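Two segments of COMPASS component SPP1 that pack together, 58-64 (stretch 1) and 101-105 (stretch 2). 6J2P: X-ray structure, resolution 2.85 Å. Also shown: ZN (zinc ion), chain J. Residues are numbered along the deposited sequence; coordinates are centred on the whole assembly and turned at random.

Stretch 1, residues 58-64: EQFKDLV
Stretch 2 101-105: CYKPC

No hydrogen bond joins these two stretches of SPP1; 338 Å² of surface, both sides summed, is buried without one, through close packing that includes two apolar side-chain pairs, and Y102 as a whole residue contributes the largest covered area, 108 Å². The paired segments run in the same direction, with CA–CA separations of 6.5 Å for F60 and Y102, 6.1 Å for D62 and K103, and 5.6 Å for L63 and P104, so they draw closer toward their C-terminal ends. Stretch 1 folds through a type I beta turn from F60 to L63, with K61 at phi/psi −66/−40 and D62 at −112/23, before V64 opens to −108/124. Stretch 2 is irregular: Y102 sits at −129/30, whereas K103 and P104 are extended at −94/147 and −71/150.

Y102 (chi1 m, −71°; chi2 −82°) directs its CA–CB bond toward stretch 1. Q59, with chi1 p and chi2 t, places OE1 over one face of the Y102 ring, Q59 OE1 lying 3.5 Å from Y102 CE2. F60 directs its CA–CB bond away, yet its m rotamer (chi2 −23°) returns the ring, whose edge meets Y102 with F60 CE1 3.9 Å from Y102 CD1. Q59 OE1 and F60 CE1 lie on the same side of the Y102 ring plane, F60 approaching obliquely.

L63 is buried. Its m,t rotamer brings the branched end nearer although CA–CB points sideways: L63 CG lies 3.5 Å from Y102 O, and L63 CD2 lies 4.3 Å from P104 CB, an apolar contact. P104, C-gamma endo, also places CG 3.4 Å from D62 O, while D62 CB (chi1 m) approaches P104 CD at 4.0 Å; the compact proline ring fits closely against the turn. The K103 CA–CB bond points away, and the residue remains exposed. Beyond the contact, C101 (chi1 t) binds zinc through SG at 2.5 Å, with two further ligand atoms elsewhere in the structure.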

ATOM      1  N   GLU A  58       3.503  -6.580  -6.301  1.00 58.20           N
ATOM      2  CA  GLU A  58       2.727  -5.577  -7.024  1.00 71.43           C
ATOM      3  C   GLU A  58       1.238  -5.907  -7.032  1.00 72.28           C
ATOM      4  O   GLU A  58       0.401  -4.996  -7.049  1.00 78.63           O
ATOM      5  CB  GLU A  58       3.261  -5.446  -8.454  1.00 80.06           C
ATOM      6  CG  GLU A  58       2.406  -4.593  -9.386  1.00 88.01           C
ATOM      7  CD  GLU A  58       3.237  -3.750 -10.339  1.00 99.19           C
ATOM      8  OE1 GLU A  58       4.447  -3.572 -10.082  1.00102.06           O
ATOM      9  OE2 GLU A  58       2.676  -3.263 -11.345  1.00 90.28           O
ATOM     10  N   GLN A  59       0.887  -7.195  -7.005  1.00 62.42           N
ATOM     11  CA  GLN A  59      -0.518  -7.586  -7.054  1.00 60.16           C
ATOM     12  C   GLN A  59      -1.297  -7.116  -5.833  1.00 65.34           C
ATOM     13  O   GLN A  59      -2.526  -6.996  -5.905  1.00 67.52           O
ATOM     14  CB  GLN A  59      -0.632  -9.105  -7.199  1.00 71.68           C
ATOM     15  CG  GLN A  59       0.330  -9.892  -6.328  1.00 70.73           C
ATOM     16  CD  GLN A  59       0.143 -11.390  -6.465  1.00 84.29           C
ATOM     17  OE1 GLN A  59      -0.655 -11.854  -7.282  1.00 82.13           O
ATOM     18  NE2 GLN A  59       0.876 -12.157  -5.663  1.00 81.34           N
ATOM     19  N   PHE A  60      -0.619  -6.844  -4.718  1.00 65.74           N
ATOM     20  CA  PHE A  60      -1.258  -6.258  -3.541  1.00 59.63           C
ATOM     21  C   PHE A  60      -1.445  -4.751  -3.678  1.00 61.87           C
ATOM     22  O   PHE A  60      -1.317  -4.012  -2.701  1.00 57.89           O
ATOM     23  CB  PHE A  60      -0.443  -6.584  -2.290  1.00 53.18           C
ATOM     24  CG  PHE A  60      -0.217  -8.054  -2.067  1.00 53.09           C
ATOM     25  CD1 PHE A  60      -1.064  -9.000  -2.625  1.00 55.40           C
ATOM     26  CD2 PHE A  60       0.841  -8.490  -1.284  1.00 53.45           C
ATOM     27  CE1 PHE A  60      -0.852 -10.352  -2.416  1.00 57.07           C
ATOM     28  CE2 PHE A  60       1.058  -9.840  -1.068  1.00 51.93           C
ATOM     29  CZ  PHE A  60       0.209 -10.772  -1.635  1.00 52.17           C
ATOM     30  N   LYS A  61      -1.755  -4.283  -4.889  1.00 68.89           N
ATOM     31  CA  LYS A  61      -1.748  -2.851  -5.173  1.00 70.71           C
ATOM     32  C   LYS A  61      -2.835  -2.116  -4.397  1.00 67.04           C
ATOM     33  O   LYS A  61      -2.606  -1.010  -3.894  1.00 76.30           O
ATOM     34  CB  LYS A  61      -1.915  -2.625  -6.676  1.00 78.49           C
ATOM     35  CG  LYS A  61      -1.884  -1.169  -7.111  1.00 86.61           C
ATOM     36  CD  LYS A  61      -2.684  -0.959  -8.393  1.00 93.22           C
ATOM     37  CE  LYS A  61      -2.458  -2.089  -9.395  1.00 96.37           C
ATOM     38  NZ  LYS A  61      -1.035  -2.206  -9.826  1.00 94.51           N
ATOM     39  N   ASP A  62      -4.022  -2.712  -4.287  1.00 66.52           N
ATOM     40  CA  ASP A  62      -5.163  -2.057  -3.660  1.00 71.68           C
ATOM     41  C   ASP A  62      -5.555  -2.714  -2.341  1.00 66.11           C
ATOM     42  O   ASP A  62      -6.698  -2.569  -1.897  1.00 63.34           O
ATOM     43  CB  ASP A  62      -6.349  -2.034  -4.624  1.00 85.90           C
ATOM     44  CG  ASP A  62      -5.959  -1.566  -6.019  1.00 97.41           C
ATOM     45  OD1 ASP A  62      -5.515  -0.405  -6.155  1.00 97.43           O
ATOM     46  OD2 ASP A  62      -6.094  -2.360  -6.977  1.00 87.90           O
ATOM     47  N   LEU A  63      -4.627  -3.425  -1.703  1.00 61.15           N
ATOM     48  CA  LEU A  63      -4.878  -4.082  -0.428  1.00 56.80           C
ATOM     49  C   LEU A  63      -4.256  -3.341   0.749  1.00 57.09           C
ATOM     50  O   LEU A  63      -4.169  -3.902   1.845  1.00 51.11           O
ATOM     51  CB  LEU A  63      -4.364  -5.522  -0.472  1.00 52.42           C
ATOM     52  CG  LEU A  63      -5.201  -6.458  -1.344  1.00 55.81           C
ATOM     53  CD1 LEU A  63      -4.602  -7.858  -1.395  1.00 48.42           C
ATOM     54  CD2 LEU A  63      -6.634  -6.494  -0.837  1.00 54.75           C
ATOM     55  N   VAL A  64      -3.826  -2.099   0.547  1.00 57.79           N
ATOM     56  CA  VAL A  64      -3.207  -1.289   1.589  1.00 56.37           C
ATOM     57  C   VAL A  64      -4.198  -0.209   1.997  1.00 56.71           C
ATOM     58  O   VAL A  64      -4.669   0.563   1.152  1.00 55.18           O
ATOM     59  CB  VAL A  64      -1.884  -0.669   1.113  1.00 51.77           C
ATOM     60  CG1 VAL A  64      -1.407   0.383   2.103  1.00 51.22           C
ATOM     61  CG2 VAL A  64      -0.832  -1.743   0.921  1.00 44.47           C
ATOM     62  N   CYS A 101      -9.000 -13.233  -6.965  1.00 49.34           N
ATOM     63  CA  CYS A 101      -9.106 -11.788  -6.824  1.00 56.71           C
ATOM     64  C   CYS A 101      -8.084 -11.258  -5.827  1.00 58.86           C
ATOM     65  O   CYS A 101      -7.755 -11.918  -4.840  1.00 56.81           O
ATOM     66  CB  CYS A 101     -10.518 -11.408  -6.378  1.00 40.45           C
ATOM     67  SG  CYS A 101     -11.050  -9.768  -6.913  1.00 71.34           S
ATOM     68  N   TYR A 102      -7.578 -10.052  -6.090  1.00 57.21           N
ATOM     69  CA  TYR A 102      -6.689  -9.366  -5.159  1.00 57.23           C
ATOM     70  C   TYR A 102      -7.173  -7.945  -4.898  1.00 57.94           C
ATOM     71  O   TYR A 102      -6.371  -7.043  -4.639  1.00 60.70           O
ATOM     72  CB  TYR A 102      -5.246  -9.371  -5.667  1.00 54.62           C
ATOM     73  CG  TYR A 102      -4.602 -10.738  -5.606  1.00 57.38           C
ATOM     74  CD1 TYR A 102      -4.049 -11.217  -4.423  1.00 58.77           C
ATOM     75  CD2 TYR A 102      -4.561 -11.559  -6.727  1.00 60.25           C
ATOM     76  CE1 TYR A 102      -3.465 -12.473  -4.362  1.00 59.44           C
ATOM     77  CE2 TYR A 102      -3.982 -12.814  -6.676  1.00 56.64           C
ATOM     78  CZ  TYR A 102      -3.437 -13.266  -5.493  1.00 61.78           C
ATOM     79  OH  TYR A 102      -2.861 -14.515  -5.445  1.00 64.96           O
ATOM     80  N   LYS A 103      -8.500  -7.735  -4.968  1.00 55.85           N
ATOM     81  CA  LYS A 103      -9.255  -6.524  -4.697  1.00 58.26           C
ATOM     82  C   LYS A 103      -9.760  -6.524  -3.257  1.00 59.55           C
ATOM     83  O   LYS A 103     -10.065  -7.583  -2.699  1.00 59.53           O
ATOM     84  CB  LYS A 103     -10.445  -6.406  -5.658  1.00 59.01           C
ATOM     85  CG  LYS A 103     -10.259  -5.379  -6.773  1.00 60.65           C
ATOM     86  CD  LYS A 103      -9.050  -5.706  -7.638  1.00 70.35           C
ATOM     87  CE  LYS A 103      -9.254  -6.990  -8.422  1.00 75.30           C
ATOM     88  NZ  LYS A 103      -7.969  -7.512  -8.973  1.00 66.26           N
ATOM     89  N   PRO A 104      -9.855  -5.359  -2.622  1.00 59.37           N
ATOM     90  CA  PRO A 104     -10.286  -5.321  -1.220  1.00 58.30           C
ATOM     91  C   PRO A 104     -11.764  -5.644  -1.070  1.00 62.85           C
ATOM     92  O   PRO A 104     -12.579  -5.370  -1.954  1.00 66.27           O
ATOM     93  CB  PRO A 104      -9.989  -3.879  -0.797  1.00 56.43           C
ATOM     94  CG  PRO A 104     -10.061  -3.101  -2.065  1.00 60.04           C
ATOM     95  CD  PRO A 104      -9.545  -4.015  -3.143  1.00 64.05           C
ATOM     96  N   CYS A 105     -12.103  -6.233   0.076  1.00 61.04           N
ATOM     97  CA  CYS A 105     -13.489  -6.554   0.384  1.00 56.55           C
ATOM     98  C   CYS A 105     -14.311  -5.282   0.583  1.00 61.34           C
ATOM     99  O   CYS A 105     -13.781  -4.200   0.849  1.00 68.52           O
ATOM    100  CB  CYS A 105     -13.580  -7.412   1.647  1.00 57.34           C
ATOM    101  SG  CYS A 105     -13.097  -9.139   1.460  1.00 69.95           S
TER
HETATM  102 ZN    ZN J 202     -13.175 -10.384  -5.822  1.00 49.50          ZN